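Side-chain contacts in prephenate dehydrogenase (Corynebacterium glutamicum ATCC 13032, PDB 3KTD), which probably oxidises prephenate with NAD+ or NADP+ as the hydride acceptor: residues Ala60-Ala65 and Leu85-Thr90; Arg119-His124 and Ile165-Asp170. One frame throughout, in Å; residues are numbered along the deposited sequence.

Contact 1: residues Ala60-Ala65 and Leu85-Thr90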
loop_
_atom_site.group_PDB
_atom_site.type_symbol
_atom_site.label_atom_id
_atom_site.label_comp_id
_atom_site.label_asym_id
_atom_site.label_seq_id
_atom_site.Cartn_x
_atom_site.Cartn_y
_atom_site.Cartn_z
ATOM N N ALA A 60 23.927 -18.620 -31.232
ATOM C CA ALA A 60 24.303 -19.981 -30.849
ATOM C C ALA A 60 23.216 -20.631 -30.003
ATOM O O ALA A 60 22.893 -21.809 -30.205
ATOM C CB ALA A 60 25.627 -19.993 -30.111
ATOM N N THR A 61 22.646 -19.860 -29.074
ATOM C CA THR A 61 21.605 -20.367 -28.187
ATOM C C THR A 61 20.382 -20.808 -28.974
ATOM O O THR A 61 19.859 -21.897 -28.745
ATOM C CB THR A 61 21.179 -19.323 -27.141
ATOM O OG1 THR A 61 22.305 -18.969 -26.329
ATOM C CG2 THR A 61 20.074 -19.872 -26.247
ATOM N N LEU A 62 19.938 -19.970 -29.905
ATOM C CA LEU A 62 18.759 -20.277 -30.714
ATOM C C LEU A 62 18.990 -21.460 -31.655
ATOM O O LEU A 62 18.066 -22.232 -31.914
ATOM C CB LEU A 62 18.312 -19.042 -31.498
ATOM C CG LEU A 62 17.771 -17.887 -30.646
ATOM C CD1 LEU A 62 17.633 -16.603 -31.457
ATOM C CD2 LEU A 62 16.436 -18.255 -30.018
ATOM N N GLN A 63 20.217 -21.603 -32.159
ATOM C CA GLN A 63 20.576 -22.738 -33.019
ATOM C C GLN A 63 20.383 -24.058 -32.263
ATOM O O GLN A 63 19.807 -25.012 -32.788
ATOM C CB GLN A 63 22.024 -22.611 -33.498
ATOM C CG GLN A 63 22.446 -23.729 -34.464
ATOM C CD GLN A 63 23.888 -23.593 -34.951
ATOM O OE1 GLN A 63 24.802 -23.294 -34.174
ATOM N NE2 GLN A 63 24.097 -23.833 -36.246
ATOM N N ARG A 64 20.873 -24.079 -31.026
ATOM C CA ARG A 64 20.769 -25.224 -30.124
ATOM C C ARG A 64 19.330 -25.421 -29.688
ATOM O O ARG A 64 18.848 -26.547 -29.600
ATOM C CB ARG A 64 21.655 -24.992 -28.891
ATOM C CG ARG A 64 21.533 -26.036 -27.782
ATOM C CD ARG A 64 22.434 -25.681 -26.609
ATOM N NE ARG A 64 22.076 -26.387 -25.377
ATOM C CZ ARG A 64 22.648 -26.175 -24.190
ATOM N NH1 ARG A 64 23.616 -25.271 -24.046
ATOM N NH2 ARG A 64 22.249 -26.868 -23.132
ATOM N N ALA A 65 18.649 -24.317 -29.397
ATOM C CA ALA A 65 17.257 -24.382 -28.988
ATOM C C ALA A 65 16.467 -25.065 -30.087
ATOM O O ALA A 65 15.628 -25.924 -29.810
ATOM C CB ALA A 65 16.713 -22.994 -28.714
ATOM N N LEU A 85 11.242 -11.726 -30.765
ATOM C CA LEU A 85 10.304 -12.467 -31.594
ATOM C C LEU A 85 10.921 -12.640 -32.972
ATOM O O LEU A 85 10.979 -13.739 -33.489
ATOM C CB LEU A 85 8.966 -11.744 -31.714
ATOM C CG LEU A 85 7.997 -11.889 -30.545
ATOM C CD1 LEU A 85 6.833 -10.919 -30.706
ATOM C CD2 LEU A 85 7.502 -13.317 -30.424
ATOM N N ASP A 86 11.403 -11.542 -33.545
ATOM C CA ASP A 86 12.061 -11.571 -34.847
ATOM C C ASP A 86 13.286 -12.476 -34.839
ATOM O O ASP A 86 13.561 -13.161 -35.831
ATOM C CB ASP A 86 12.449 -10.160 -35.295
ATOM C CG ASP A 86 11.242 -9.293 -35.625
ATOM O OD1 ASP A 86 10.143 -9.839 -35.817
ATOM O OD2 ASP A 86 11.387 -8.057 -35.690
ATOM N N ALA A 87 14.013 -12.498 -33.727
ATOM C CA ALA A 87 15.194 -13.353 -33.608
ATOM C C ALA A 87 14.817 -14.834 -33.611
ATOM O O ALA A 87 15.510 -15.651 -34.202
ATOM C CB ALA A 87 15.976 -13.010 -32.345
ATOM N N VAL A 88 13.718 -15.159 -32.935
ATOM C CA VAL A 88 13.230 -16.532 -32.815
ATOM C C VAL A 88 12.613 -17.026 -34.126
ATOM O O VAL A 88 12.864 -18.158 -34.554
ATOM C CB VAL A 88 12.184 -16.643 -31.672
ATOM C CG1 VAL A 88 11.413 -17.964 -31.757
ATOM C CG2 VAL A 88 12.858 -16.486 -30.328
ATOM N N HIS A 89 11.802 -16.162 -34.741
ATOM C CA HIS A 89 11.147 -16.418 -36.030
ATOM C C HIS A 89 12.157 -16.779 -37.113
ATOM O O HIS A 89 11.896 -17.610 -37.970
ATOM C CB HIS A 89 10.411 -15.144 -36.454
ATOM C CG HIS A 89 9.396 -15.331 -37.542
ATOM N ND1 HIS A 89 8.401 -16.283 -37.479
ATOM C CD2 HIS A 89 9.165 -14.619 -38.669
ATOM C CE1 HIS A 89 7.626 -16.177 -38.543
ATOM N NE2 HIS A 89 8.065 -15.171 -39.277
ATOM N N THR A 90 13.312 -16.130 -37.038
ATOM C CA THR A 90 14.395 -16.267 -37.993
ATOM C C THR A 90 15.380 -17.389 -37.686
ATOM O O THR A 90 16.023 -17.891 -38.595
ATOM C CB THR A 90 15.176 -14.943 -38.053
ATOM O OG1 THR A 90 14.481 -14.024 -38.912
ATOM C CG2 THR A 90 16.592 -15.159 -38.544
#
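The carbonyl oxygen Ala87 O has two partners: ND1 of His91, one turn further along the same helix, makes a hydrogen bond to it, and the methyl CD1 of Leu62 from helix 58-67 rests against it. The methyl lies 3.6 Å from Ala87 O, an apolar contact in which Leu62 helps to cover a backbone oxygen that also accepts the histidine hydrogen bond. Everything that crosses between Ala60-Ala65 and Leu85-Thr90 runs through this one leucine. Its two methyls divide the work. CD1 reaches the Ala87 side, where CB of the alanine is 4.1 Å from it, while CD2 of Leu62 meets CG2 of Val88 at 4.0 Å. The fork thus straddles two consecutive residues of helix 78-91, and the leucine and valine side chains meet at roughly a right angle. Val88 has CG1 anti to its backbone N (chi1 166°), which places CG2 beside that N, on the flank that Leu62 touches. With no hydrogen bond joining the segments, the interface is apolar and small. The CA atoms of Leu62 and Val88 are 7.0 Å apart. On the sheet side, Leu62 also touches Leu14, and Thr61 and Ala65 of the same helix rest on strand 11-14; Val88 in turn packs on Met116. Further from the interface, Arg64 is tied to Asp53 by a salt bridge, and Asp86 to Arg114. Two successive helices, 58-67 and 78-91, connected through strand 71-74 and packed side by side over the parallel part of the sheet, are characteristic of the Rossmann-type nucleotide-binding fold.

Contact 2: residues Arg119-His124 and Ile165-Asp170; sequences RYVGSH and ISIWKD
Val121 points its side chain from strand 120-125 at helix 162-177 and fits against two neighbouring residues there, Ile167 and Trp168. The contact is a strand-to-helix layer of an extended Rossmann-type domain: the helix is the crossover between the parallel strands 146-149 and 181-184, and it also covers strand 120-125, which runs antiparallel to 146-149. The two valine methyls separate their partners. CG2 of Val121 reaches CG2 of Ile167 at 3.6 Å and also lies over the helix backbone, 3.7 Å from CA of Trp168. CG1 of Val121, set anti to its backbone N (chi1 -177°), is turned toward the indole and comes within 3.8 Å of Trp168 CD1, obliquely to the ring. The valine and isoleucine side chains lie alongside each other, pointing in opposing directions. Val149 of the adjoining strand and Trp164 also touch the indole, the two tryptophan rings meeting with their planes about 30° apart; NE1 of Trp164 hydrogen-bonds to Tyr120 O, so the helix also grips the strand backbone. Tyr120 itself turns its side chain from the helix, toward helix 105-113, in the usual alternation along a strand, and its OH is bound by Asp99 OD1. Ile167 extends the contact back along the chain to Arg119. Its CD1 reaches the backbone there, 3.7 Å from Arg119 O. Although the CB of Arg119 starts away from the helix, its chain bends at chi2 (-73°) and crosses the isoleucine at about a right angle. Of the side chain, the aliphatic part meets Ile167, with Arg119 CD 3.9 Å from Ile167 CD1, while NH2 of the guanidinium group hydrogen-bonds to Asn94 OD1.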
loop_
_atom_site.group_PDB
_atom_site.type_symbol
_atom_site.label_atom_id
_atom_site.label_comp_id
_atom_site.label_asym_id
_atom_site.label_seq_id
_atom_site.Cartn_x
_atom_site.Cartn_y
_atom_site.Cartn_z
ATOM N N ARG A 119 2.790 -21.374 -32.450
ATOM C CA ARG A 119 3.879 -21.836 -31.566
ATOM C C ARG A 119 4.000 -21.082 -30.226
ATOM O O ARG A 119 4.938 -21.317 -29.470
ATOM C CB ARG A 119 5.208 -21.717 -32.313
ATOM C CG ARG A 119 5.335 -22.630 -33.516
ATOM C CD ARG A 119 5.530 -24.074 -33.089
ATOM N NE ARG A 119 5.482 -24.992 -34.229
ATOM C CZ ARG A 119 4.400 -25.658 -34.634
ATOM N NH1 ARG A 119 3.239 -25.558 -33.992
ATOM N NH2 ARG A 119 4.486 -26.448 -35.691
ATOM N N TYR A 120 3.033 -20.220 -29.921
ATOM C CA TYR A 120 3.108 -19.311 -28.780
ATOM C C TYR A 120 2.122 -19.613 -27.666
ATOM O O TYR A 120 0.953 -19.901 -27.915
ATOM C CB TYR A 120 2.844 -17.885 -29.271
ATOM C CG TYR A 120 2.678 -16.832 -28.188
ATOM C CD1 TYR A 120 3.725 -16.507 -27.331
ATOM C CD2 TYR A 120 1.491 -16.128 -28.060
ATOM C CE1 TYR A 120 3.580 -15.528 -26.361
ATOM C CE2 TYR A 120 1.334 -15.145 -27.097
ATOM C CZ TYR A 120 2.380 -14.852 -26.254
ATOM O OH TYR A 120 2.214 -13.889 -25.297
ATOM N N VAL A 121 2.603 -19.546 -26.432
ATOM C CA VAL A 121 1.723 -19.583 -25.281
ATOM C C VAL A 121 2.084 -18.431 -24.350
ATOM O O VAL A 121 3.153 -18.409 -23.750
ATOM C CB VAL A 121 1.787 -20.902 -24.536
ATOM C CG1 VAL A 121 0.774 -20.875 -23.370
ATOM C CG2 VAL A 121 1.513 -22.064 -25.507
ATOM N N GLY A 122 1.185 -17.461 -24.246
ATOM C CA GLY A 122 1.407 -16.329 -23.374
ATOM C C GLY A 122 1.494 -16.752 -21.921
ATOM O O GLY A 122 0.814 -17.681 -21.482
ATOM N N SER A 123 2.365 -16.097 -21.173
ATOM C CA SER A 123 2.358 -16.297 -19.750
ATOM C C SER A 123 2.776 -15.038 -19.016
ATOM O O SER A 123 3.423 -14.165 -19.571
ATOM C CB SER A 123 3.247 -17.466 -19.373
ATOM O OG SER A 123 4.537 -17.021 -19.019
ATOM N N HIS A 124 2.383 -14.956 -17.760
ATOM C CA HIS A 124 2.684 -13.803 -16.926
ATOM C C HIS A 124 2.780 -14.219 -15.469
ATOM O O HIS A 124 1.764 -14.561 -14.886
ATOM C CB HIS A 124 1.593 -12.735 -17.091
ATOM C CG HIS A 124 1.741 -11.565 -16.165
ATOM N ND1 HIS A 124 0.662 -10.840 -15.705
ATOM C CD2 HIS A 124 2.840 -11.005 -15.604
ATOM C CE1 HIS A 124 1.093 -9.875 -14.911
ATOM N NE2 HIS A 124 2.409 -9.957 -14.828
ATOM N N ILE A 165 -1.177 -27.773 -28.382
ATOM C CA ILE A 165 -1.603 -28.298 -27.088
ATOM C C ILE A 165 -0.372 -28.795 -26.318
ATOM O O ILE A 165 -0.274 -28.607 -25.109
ATOM C CB ILE A 165 -2.680 -29.415 -27.234
ATOM C CG1 ILE A 165 -3.976 -28.837 -27.828
ATOM C CG2 ILE A 165 -2.985 -30.054 -25.880
ATOM C CD1 ILE A 165 -5.093 -29.855 -28.077
ATOM N N SER A 166 0.577 -29.393 -27.036
ATOM C CA SER A 166 1.808 -29.907 -26.433
ATOM C C SER A 166 2.708 -28.804 -25.858
ATOM O O SER A 166 3.346 -29.000 -24.824
ATOM C CB SER A 166 2.581 -30.727 -27.471
ATOM O OG SER A 166 3.887 -31.015 -27.029
ATOM N N ILE A 167 2.784 -27.667 -26.545
ATOM C CA ILE A 167 3.559 -26.520 -26.059
ATOM C C ILE A 167 2.879 -25.945 -24.817
ATOM O O ILE A 167 3.525 -25.655 -23.807
ATOM C CB ILE A 167 3.669 -25.414 -27.114
ATOM C CG1 ILE A 167 4.533 -25.875 -28.290
ATOM C CG2 ILE A 167 4.278 -24.156 -26.508
ATOM C CD1 ILE A 167 4.439 -24.962 -29.503
ATOM N N TRP A 168 1.563 -25.803 -24.898
ATOM C CA TRP A 168 0.785 -25.283 -23.783
ATOM C C TRP A 168 1.011 -26.110 -22.521
ATOM O O TRP A 168 1.222 -25.546 -21.448
ATOM C CB TRP A 168 -0.697 -25.263 -24.144
ATOM C CG TRP A 168 -1.564 -24.742 -23.068
ATOM C CD1 TRP A 168 -1.930 -23.449 -22.869
ATOM C CD2 TRP A 168 -2.201 -25.505 -22.046
ATOM N NE1 TRP A 168 -2.756 -23.358 -21.777
ATOM C CE2 TRP A 168 -2.937 -24.608 -21.254
ATOM C CE3 TRP A 168 -2.220 -26.867 -21.720
ATOM C CZ2 TRP A 168 -3.680 -25.020 -20.157
ATOM C CZ3 TRP A 168 -2.966 -27.281 -20.623
ATOM C CH2 TRP A 168 -3.684 -26.357 -19.857
ATOM N N LYS A 169 0.976 -27.434 -22.654
ATOM C CA LYS A 169 1.203 -28.322 -21.516
ATOM C C LYS A 169 2.559 -28.064 -20.868
ATOM O O LYS A 169 2.623 -27.804 -19.663
ATOM C CB LYS A 169 1.057 -29.789 -21.915
ATOM C CG LYS A 169 -0.403 -30.195 -22.105
ATOM C CD LYS A 169 -0.624 -31.712 -22.265
ATOM C CE LYS A 169 -0.426 -32.216 -23.689
ATOM N NZ LYS A 169 -1.045 -33.557 -23.827
ATOM N N ASP A 170 3.631 -28.095 -21.654
ATOM C CA ASP A 170 4.965 -27.839 -21.104
ATOM C C ASP A 170 5.062 -26.488 -20.353
ATOM O O ASP A 170 5.720 -26.398 -19.324
ATOM C CB ASP A 170 6.035 -27.925 -22.199
ATOM C CG ASP A 170 6.413 -29.367 -22.560
ATOM O OD1 ASP A 170 6.171 -30.307 -21.767
ATOM O OD2 ASP A 170 6.984 -29.562 -23.647
#

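Overall arrangement
Both contacts belong to the nucleotide-binding domain, and both segments of contact 1 precede those of contact 2 along the chain. Their centres are about 17 Å apart and their nearest atoms about 6 Å, without touching. They share the mixed eight-stranded sheet. Contact 1 pairs helices 58-67 and 78-91 in the layer that continues with helix 105-113. The helices of contact 1 and helix 162-177 lie on opposite faces of the sheet; contact 1 packs the parallel, Rossmann-type part, and contact 2 ties the helix between strands 146-149 and 181-184 to strand 120-125, in a domain that probably binds the nicotinamide cofactor.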